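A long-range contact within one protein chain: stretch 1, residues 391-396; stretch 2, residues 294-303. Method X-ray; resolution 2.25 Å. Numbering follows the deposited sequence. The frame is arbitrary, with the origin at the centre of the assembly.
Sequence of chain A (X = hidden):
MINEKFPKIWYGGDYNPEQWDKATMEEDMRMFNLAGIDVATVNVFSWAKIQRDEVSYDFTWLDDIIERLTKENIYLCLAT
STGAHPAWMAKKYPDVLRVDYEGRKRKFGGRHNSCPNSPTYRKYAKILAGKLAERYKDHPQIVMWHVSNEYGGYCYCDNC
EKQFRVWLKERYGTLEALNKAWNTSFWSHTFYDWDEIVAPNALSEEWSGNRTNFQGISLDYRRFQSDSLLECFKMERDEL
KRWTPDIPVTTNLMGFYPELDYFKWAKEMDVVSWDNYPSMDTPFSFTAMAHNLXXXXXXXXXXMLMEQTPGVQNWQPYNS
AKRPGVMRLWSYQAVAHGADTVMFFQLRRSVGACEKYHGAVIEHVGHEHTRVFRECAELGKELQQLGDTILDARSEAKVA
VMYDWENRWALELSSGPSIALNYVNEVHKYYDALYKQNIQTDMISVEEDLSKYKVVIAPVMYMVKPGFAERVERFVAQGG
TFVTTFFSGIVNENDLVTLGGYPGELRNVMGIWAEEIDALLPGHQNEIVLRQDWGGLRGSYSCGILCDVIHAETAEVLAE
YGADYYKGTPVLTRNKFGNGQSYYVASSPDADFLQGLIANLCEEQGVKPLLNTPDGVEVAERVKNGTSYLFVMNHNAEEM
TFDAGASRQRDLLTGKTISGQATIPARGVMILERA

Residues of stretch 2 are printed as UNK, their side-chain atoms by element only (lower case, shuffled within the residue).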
# COMPACT_ATOMS: atom_id res chain seq x y z
N LEU A 391 14.06 -44.93 -8.56
CA LEU A 391 12.69 -44.84 -9.05
C LEU A 391 11.71 -45.66 -8.20
O LEU A 391 12.06 -46.73 -7.68
CB LEU A 391 12.64 -45.27 -10.51
CG LEU A 391 13.54 -44.45 -11.44
CD1 LEU A 391 13.27 -44.78 -12.90
CD2 LEU A 391 13.35 -42.96 -11.18
N ASP A 392 10.50 -45.14 -8.04
CA ASP A 392 9.44 -45.80 -7.28
C ASP A 392 9.72 -45.96 -5.78
O ASP A 392 8.88 -46.47 -5.05
CB ASP A 392 9.06 -47.15 -7.90
CG ASP A 392 8.39 -47.00 -9.25
OD1 ASP A 392 7.55 -46.10 -9.38
OD2 ASP A 392 8.70 -47.80 -10.17
N ALA A 393 10.89 -45.53 -5.33
CA ALA A 393 11.19 -45.59 -3.90
C ALA A 393 10.20 -44.73 -3.12
O ALA A 393 9.79 -43.68 -3.59
CB ALA A 393 12.61 -45.14 -3.64
N ARG A 394 9.83 -45.16 -1.92
CA ARG A 394 8.78 -44.48 -1.17
C ARG A 394 9.15 -44.15 0.26
O ARG A 394 10.11 -44.70 0.81
CB ARG A 394 7.49 -45.30 -1.24
CG ARG A 394 6.98 -45.44 -2.68
CD ARG A 394 5.90 -46.50 -2.80
NE ARG A 394 4.58 -45.98 -2.44
CZ ARG A 394 3.71 -45.48 -3.32
NH1 ARG A 394 4.01 -45.44 -4.62
NH2 ARG A 394 2.54 -45.03 -2.89
N SER A 395 8.41 -43.22 0.87
CA SER A 395 8.59 -42.90 2.28
C SER A 395 7.98 -43.97 3.17
O SER A 395 6.91 -44.51 2.86
CB SER A 395 7.94 -41.55 2.62
OG SER A 395 7.84 -41.39 4.03
N GLU A 396 8.65 -44.27 4.28
CA GLU A 396 8.09 -45.15 5.30
C GLU A 396 7.98 -44.42 6.64
O GLU A 396 8.15 -45.01 7.70
CB GLU A 396 8.90 -46.46 5.41
CG GLU A 396 8.56 -47.41 4.25
CD GLU A 396 9.29 -48.73 4.28
OE1 GLU A 396 10.08 -48.98 5.23
OE2 GLU A 396 9.08 -49.53 3.35
N UNK A 294 3.88 -32.55 -2.05
CA UNK A 294 3.56 -32.96 -3.41
C UNK A 294 3.52 -34.48 -3.49
O UNK A 294 2.77 -35.07 -4.27
c UNK A 294 4.58 -30.87 -4.54
c UNK A 294 2.19 -29.77 -3.65
s UNK A 294 3.06 -30.14 -5.18
c UNK A 294 4.57 -32.39 -4.41
N UNK A 295 4.36 -35.11 -2.68
CA UNK A 295 4.35 -36.56 -2.56
C UNK A 295 3.04 -37.00 -1.91
O UNK A 295 2.46 -38.02 -2.27
c UNK A 295 7.61 -37.89 1.36
n UNK A 295 6.84 -38.71 0.64
n UNK A 295 8.51 -37.11 0.78
n UNK A 295 7.47 -37.87 2.69
c UNK A 295 6.91 -38.86 -0.81
c UNK A 295 5.63 -38.50 -1.53
c UNK A 295 5.54 -37.01 -1.71
N UNK A 296 2.57 -36.21 -0.95
CA UNK A 296 1.37 -36.57 -0.21
C UNK A 296 0.10 -36.43 -1.01
O UNK A 296 -0.92 -37.05 -0.70
N UNK A 297 0.14 -35.62 -2.06
CA UNK A 297 -1.07 -35.38 -2.83
C UNK A 297 -1.66 -36.70 -3.34
O UNK A 297 -2.87 -36.84 -3.43
c UNK A 297 -0.82 -34.40 -3.99
c UNK A 297 -1.46 -32.41 -2.58
c UNK A 297 -0.44 -32.07 -4.88
c UNK A 297 -0.47 -32.96 -3.63
N UNK A 298 -0.80 -37.65 -3.69
CA UNK A 298 -1.29 -38.97 -4.10
C UNK A 298 -0.81 -40.05 -3.14
O UNK A 298 -0.41 -41.14 -3.56
c UNK A 298 -1.86 -39.79 -8.63
c UNK A 298 -0.90 -39.30 -5.54
c UNK A 298 -1.11 -38.66 -7.95
c UNK A 298 -1.60 -38.42 -6.55
n UNK A 298 -3.32 -39.64 -8.52
N UNK A 299 -0.84 -39.72 -1.85
CA UNK A 299 -0.56 -40.68 -0.79
C UNK A 299 0.80 -41.40 -0.90
O UNK A 299 0.90 -42.60 -0.66
o UNK A 299 -2.91 -41.04 -0.43
c UNK A 299 -1.69 -41.70 -0.69
N UNK A 300 1.84 -40.66 -1.25
CA UNK A 300 3.17 -41.24 -1.29
C UNK A 300 3.74 -41.47 -2.68
O UNK A 300 4.94 -41.69 -2.82
N UNK A 301 2.89 -41.45 -3.71
CA UNK A 301 3.37 -41.69 -5.06
C UNK A 301 4.42 -40.66 -5.46
O UNK A 301 4.27 -39.46 -5.21
c UNK A 301 1.50 -41.92 -8.47
n UNK A 301 1.78 -41.50 -9.71
o UNK A 301 0.36 -42.24 -8.12
c UNK A 301 2.65 -41.98 -7.49
c UNK A 301 2.22 -41.68 -6.07
N UNK A 302 5.53 -41.13 -6.05
CA UNK A 302 6.58 -40.19 -6.45
C UNK A 302 6.03 -39.18 -7.47
O UNK A 302 5.06 -39.48 -8.16
c UNK A 302 7.64 -41.10 -7.08
c UNK A 302 5.93 -42.54 -6.23
c UNK A 302 7.42 -42.44 -6.42
N UNK A 303 6.63 -38.00 -7.55
CA UNK A 303 6.13 -36.97 -8.46
C UNK A 303 7.20 -36.51 -9.45
O UNK A 303 8.36 -36.89 -9.36
c UNK A 303 6.87 -35.67 -5.46
c UNK A 303 7.60 -34.26 -7.24
c UNK A 303 6.72 -35.21 -6.76
c UNK A 303 5.65 -35.78 -7.64
c UNK A 303 8.72 -34.21 -5.13
c UNK A 303 7.86 -35.17 -4.65
c UNK A 303 8.60 -33.75 -6.43
O HOH W 1 0.21 -43.90 -3.87
O HOH W 2 5.92 -42.51 -0.39

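Position 294 carries three carbons and one sulfur in an unbranched chain, with the sulfur between the second carbon and the last. A thioether of this kind identifies Met 294, which lies on a helix and stays clear of stretch 1.

At position 295, three carbons lead to a nitrogen and then to a carbon bearing two more nitrogens. This guanidinium marks Arg 295. Its CA-to-CB bond points toward stretch 1, and NE lies 3.6 Å from CB of Ser 395, a packing contact.

Position 296 has no side-chain atoms and is Gly 296. It opens a type I turn that ends at position 299. Position 297 shows four carbons forked at the second; the fork after a single CH2 gives Leu 297, buried and out of reach of stretch 1.

At position 298, four carbons in a row end in a nitrogen, which makes it Lys 298. The end of its side chain leads away from stretch 1, but its backbone O accepts a 2.8 Å hydrogen bond from water 1, which in turn accepts one from NH2 of Arg 394 at 2.8 Å.

Position 299 bears one carbon and one oxygen, hence Ser 299. Its N closes the type I turn on O of Gly 296 at 2.9 Å.

Position 300 lacks a side chain. With phi 107° and psi -16°, a CB would jam against the preceding carbonyl O and would also lie 3.5 Å from Arg 394 NH2. The residue is Gly 300, whose N bonds to O of Arg 295 at 2.9 Å.

At position 301, three carbons, the last carrying one oxygen and one nitrogen, form an amide at the end of an extended chain, that of Gln 301. Its CA-to-CB bond points away from stretch 1.

Three carbons at position 302 close a ring onto the backbone nitrogen, identifying Pro 302. Its CG lies 4.0 Å from Asp 392 CA and 3.9 Å from Ala 393 O, while CD is 3.8 Å from Arg 394 NH1.

Position 303 has one carbon followed by a six-carbon ring, which is Phe 303; it does not touch stretch 1.

The contact therefore rests on packing and water, without a direct hydrogen bond between the stretches. Pro 302 fits against the backbone of stretch 1, and the Arg 394 guanidinium covers the tight turn, with C of Gly 300 over one face, 3.8 Å from NH2. Water 2 provides a second bridge, donating to O of Gly 300 at 2.7 Å and accepting from N of Ser 395 at 2.9 Å.

Stretch 2, residues 294-303: MRGLKSGQPF
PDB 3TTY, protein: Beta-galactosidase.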